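Local structure of PrgZ (Enterococcus faecalis, 4FAJ) at residues 473-478 with 512-517. The protein is a membrane-anchored extracellular pheromone receptor of the solute-binding protein family that binds peptide and probably serves peptide uptake across the membrane. Numbering follows the deposited sequence.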
ATOM      1  N   TYR A 473       2.731  -7.946  -2.017  1.00 15.46           N
ATOM      2  CA  TYR A 473       3.017  -9.393  -1.999  1.00 15.58           C
ATOM      3  C   TYR A 473       4.355  -9.666  -1.274  1.00 16.23           C
ATOM      4  O   TYR A 473       5.160  -8.747  -1.104  1.00 15.62           O
ATOM      5  CB  TYR A 473       3.023  -9.977  -3.424  1.00 15.52           C
ATOM      6  CG  TYR A 473       3.886  -9.220  -4.422  1.00 15.52           C
ATOM      7  CD1 TYR A 473       3.436  -8.039  -5.015  1.00 16.70           C
ATOM      8  CD2 TYR A 473       5.151  -9.685  -4.766  1.00 16.64           C
ATOM      9  CE1 TYR A 473       4.233  -7.340  -5.908  1.00 15.78           C
ATOM     10  CE2 TYR A 473       5.948  -9.003  -5.683  1.00 16.39           C
ATOM     11  CZ  TYR A 473       5.493  -7.841  -6.246  1.00 17.09           C
ATOM     12  OH  TYR A 473       6.310  -7.160  -7.135  1.00 19.71           O
ATOM     13  N   ALA A 474       4.581 -10.908  -0.839  1.00 16.54           N
ATOM     14  CA  ALA A 474       5.725 -11.241   0.043  1.00 17.61           C
ATOM     15  C   ALA A 474       7.051 -11.433  -0.693  1.00 17.76           C
ATOM     16  O   ALA A 474       7.628 -12.519  -0.676  1.00 18.97           O
ATOM     17  CB  ALA A 474       5.417 -12.497   0.890  1.00 18.28           C
ATOM     18  N   ASP A 475       7.525 -10.386  -1.355  1.00 16.94           N
ATOM     19  CA  ASP A 475       8.821 -10.415  -2.004  1.00 16.20           C
ATOM     20  C   ASP A 475       9.430  -9.020  -1.856  1.00 15.62           C
ATOM     21  O   ASP A 475       8.710  -8.014  -1.952  1.00 15.66           O
ATOM     22  CB  ASP A 475       8.695 -10.818  -3.482  1.00 16.01           C
ATOM     23  CG  ASP A 475      10.035 -11.055  -4.139  1.00 16.24           C
ATOM     24  OD1 ASP A 475      10.714 -10.069  -4.479  1.00 15.21           O
ATOM     25  OD2 ASP A 475      10.427 -12.239  -4.320  1.00 16.78           O
ATOM     26  N   PRO A 476      10.749  -8.949  -1.610  1.00 15.37           N
ATOM     27  CA  PRO A 476      11.395  -7.645  -1.440  1.00 15.11           C
ATOM     28  C   PRO A 476      11.144  -6.668  -2.599  1.00 14.35           C
ATOM     29  O   PRO A 476      11.126  -5.443  -2.380  1.00 13.85           O
ATOM     30  CB  PRO A 476      12.886  -7.980  -1.336  1.00 16.14           C
ATOM     31  CG  PRO A 476      12.968  -9.396  -1.006  1.00 16.64           C
ATOM     32  CD  PRO A 476      11.681 -10.073  -1.387  1.00 16.10           C
ATOM     33  N   ILE A 477      10.919  -7.192  -3.805  1.00 13.67           N
ATOM     34  CA  ILE A 477      10.717  -6.338  -4.979  1.00 14.15           C
ATOM     35  C   ILE A 477       9.443  -5.469  -4.879  1.00 14.03           C
ATOM     36  O   ILE A 477       9.380  -4.427  -5.506  1.00 14.33           O
ATOM     37  CB  ILE A 477      10.725  -7.165  -6.307  1.00 14.10           C
ATOM     38  CG1 ILE A 477      10.936  -6.296  -7.553  1.00 16.57           C
ATOM     39  CG2 ILE A 477       9.412  -7.921  -6.485  1.00 13.76           C
ATOM     40  CD1 ILE A 477      12.130  -5.362  -7.537  1.00 18.26           C
ATOM     41  N   SER A 478       8.453  -5.857  -4.076  1.00 14.39           N
ATOM     42  CA  SER A 478       7.270  -4.988  -3.891  1.00 14.62           C
ATOM     43  C   SER A 478       7.715  -3.604  -3.381  1.00 14.72           C
ATOM     44  O   SER A 478       7.233  -2.574  -3.867  1.00 14.27           O
ATOM     45  CB  SER A 478       6.232  -5.624  -2.959  1.00 15.18           C
ATOM     46  OG  SER A 478       5.111  -4.758  -2.792  1.00 16.37           O
ATOM     47  N   GLN A 512      20.459 -12.144  -3.331  1.00 19.56           N
ATOM     48  CA  GLN A 512      21.662 -11.435  -2.972  1.00 19.72           C
ATOM     49  C   GLN A 512      21.747 -10.124  -3.755  1.00 18.48           C
ATOM     50  O   GLN A 512      22.200  -9.107  -3.225  1.00 17.91           O
ATOM     51  CB  GLN A 512      22.900 -12.305  -3.228  1.00 20.91           C
ATOM     52  CG  GLN A 512      23.082 -13.471  -2.231  1.00 24.03           C
ATOM     53  CD  GLN A 512      22.036 -14.582  -2.375  1.00 27.46           C
ATOM     54  OE1 GLN A 512      21.496 -14.821  -3.466  1.00 27.07           O
ATOM     55  NE2 GLN A 512      21.732 -15.258  -1.256  1.00 29.34           N
ATOM     56  N   GLU A 513      21.299 -10.150  -5.007  1.00 17.58           N
ATOM     57  CA  GLU A 513      21.366  -8.957  -5.849  1.00 17.67           C
ATOM     58  C   GLU A 513      20.380  -7.896  -5.397  1.00 16.41           C
ATOM     59  O   GLU A 513      20.712  -6.710  -5.399  1.00 16.40           O
ATOM     60  CB  GLU A 513      21.163  -9.303  -7.327  1.00 17.87           C
ATOM     61  CG  GLU A 513      22.253 -10.208  -7.886  1.00 20.07           C
ATOM     62  CD  GLU A 513      23.633  -9.596  -7.793  1.00 23.38           C
ATOM     63  OE1 GLU A 513      23.900  -8.623  -8.530  1.00 23.78           O
ATOM     64  OE2 GLU A 513      24.455 -10.094  -6.988  1.00 26.53           O
ATOM     65  N   LEU A 514      19.180  -8.313  -5.003  1.00 15.04           N
ATOM     66  CA  LEU A 514      18.206  -7.384  -4.437  1.00 14.47           C
ATOM     67  C   LEU A 514      18.699  -6.776  -3.126  1.00 13.89           C
ATOM     68  O   LEU A 514      18.432  -5.614  -2.854  1.00 12.69           O
ATOM     69  CB  LEU A 514      16.851  -8.057  -4.211  1.00 14.50           C
ATOM     70  CG  LEU A 514      16.084  -8.510  -5.459  1.00 15.14           C
ATOM     71  CD1 LEU A 514      14.700  -9.063  -5.056  1.00 16.57           C
ATOM     72  CD2 LEU A 514      15.949  -7.393  -6.486  1.00 16.28           C
ATOM     73  N   LYS A 515      19.430  -7.543  -2.321  1.00 13.51           N
ATOM     74  CA  LYS A 515      20.002  -6.987  -1.088  1.00 13.81           C
ATOM     75  C   LYS A 515      21.079  -5.955  -1.410  1.00 14.05           C
ATOM     76  O   LYS A 515      21.209  -4.939  -0.713  1.00 13.77           O
ATOM     77  CB  LYS A 515      20.552  -8.085  -0.172  1.00 14.07           C
ATOM     78  CG  LYS A 515      20.804  -7.629   1.272  1.00 14.81           C
ATOM     79  CD  LYS A 515      19.489  -7.266   1.957  1.00 13.38           C
ATOM     80  CE  LYS A 515      19.621  -6.938   3.408  1.00 14.25           C
ATOM     81  NZ  LYS A 515      18.319  -6.450   3.938  1.00 13.18           N
ATOM     82  N   LYS A 516      21.839  -6.201  -2.475  1.00 14.64           N
ATOM     83  CA  LYS A 516      22.819  -5.224  -2.936  1.00 14.96           C
ATOM     84  C   LYS A 516      22.110  -3.935  -3.340  1.00 13.94           C
ATOM     85  O   LYS A 516      22.604  -2.846  -3.058  1.00 14.03           O
ATOM     86  CB  LYS A 516      23.635  -5.750  -4.114  1.00 15.70           C
ATOM     87  CG  LYS A 516      24.711  -6.748  -3.760  1.00 18.31           C
ATOM     88  CD  LYS A 516      25.374  -7.296  -5.042  1.00 21.81           C
ATOM     89  CE  LYS A 516      26.422  -8.357  -4.715  1.00 23.74           C
ATOM     90  NZ  LYS A 516      26.923  -9.047  -5.952  1.00 25.91           N
ATOM     91  N   ALA A 517      20.975  -4.065  -4.023  1.00 12.99           N
ATOM     92  CA  ALA A 517      20.206  -2.892  -4.447  1.00 12.68           C
ATOM     93  C   ALA A 517      19.751  -2.103  -3.224  1.00 12.64           C
ATOM     94  O   ALA A 517      19.930  -0.896  -3.172  1.00 12.32           O
ATOM     95  CB  ALA A 517      19.028  -3.291  -5.308  1.00 12.61           C
TER
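A side-chain-capped turn leading into helix 477-480 packs against one leucine of helix 510-524: Leu-514 reaches Asp-475, Pro-476 and Ile-477. Leu-514 CD1 lies 4.2 Å from Asp-475 OD1. The same CD1 is 4.3 Å from Pro-476 CB, so one methyl meets both OD1 and the CB corner of the proline ring. It also lies 4.4 Å from Ile-477 N, the amide that makes the capping bond. The second branch of Leu-514, CD2, stands 4.5 Å from Ile-477 CD1. The leucine and aspartate side chains run nearly perpendicular to each other.

The evidence for the cap is the bond from Ile-477 N to Asp-475 OD1, 3.0 Å long and almost straight at 169°, received on the oxygen's anti lone pair. With CG anti to the backbone N (chi1 -172°), the carboxylate folds forward over the turn, where the backbone bond from Ser-478 N to Asp-475 O also closes. Arg-510, from the leucine's own helix, forms a salt bridge to the same OD1.

No hydrogen bond joins the two segments; the 117 Å² they bury is van der Waals contact. OD1 is nevertheless held by the Ile-477 amide and Arg-510, whose positive charge would be expected to favour the ionised carboxylate beside the leucine methyl.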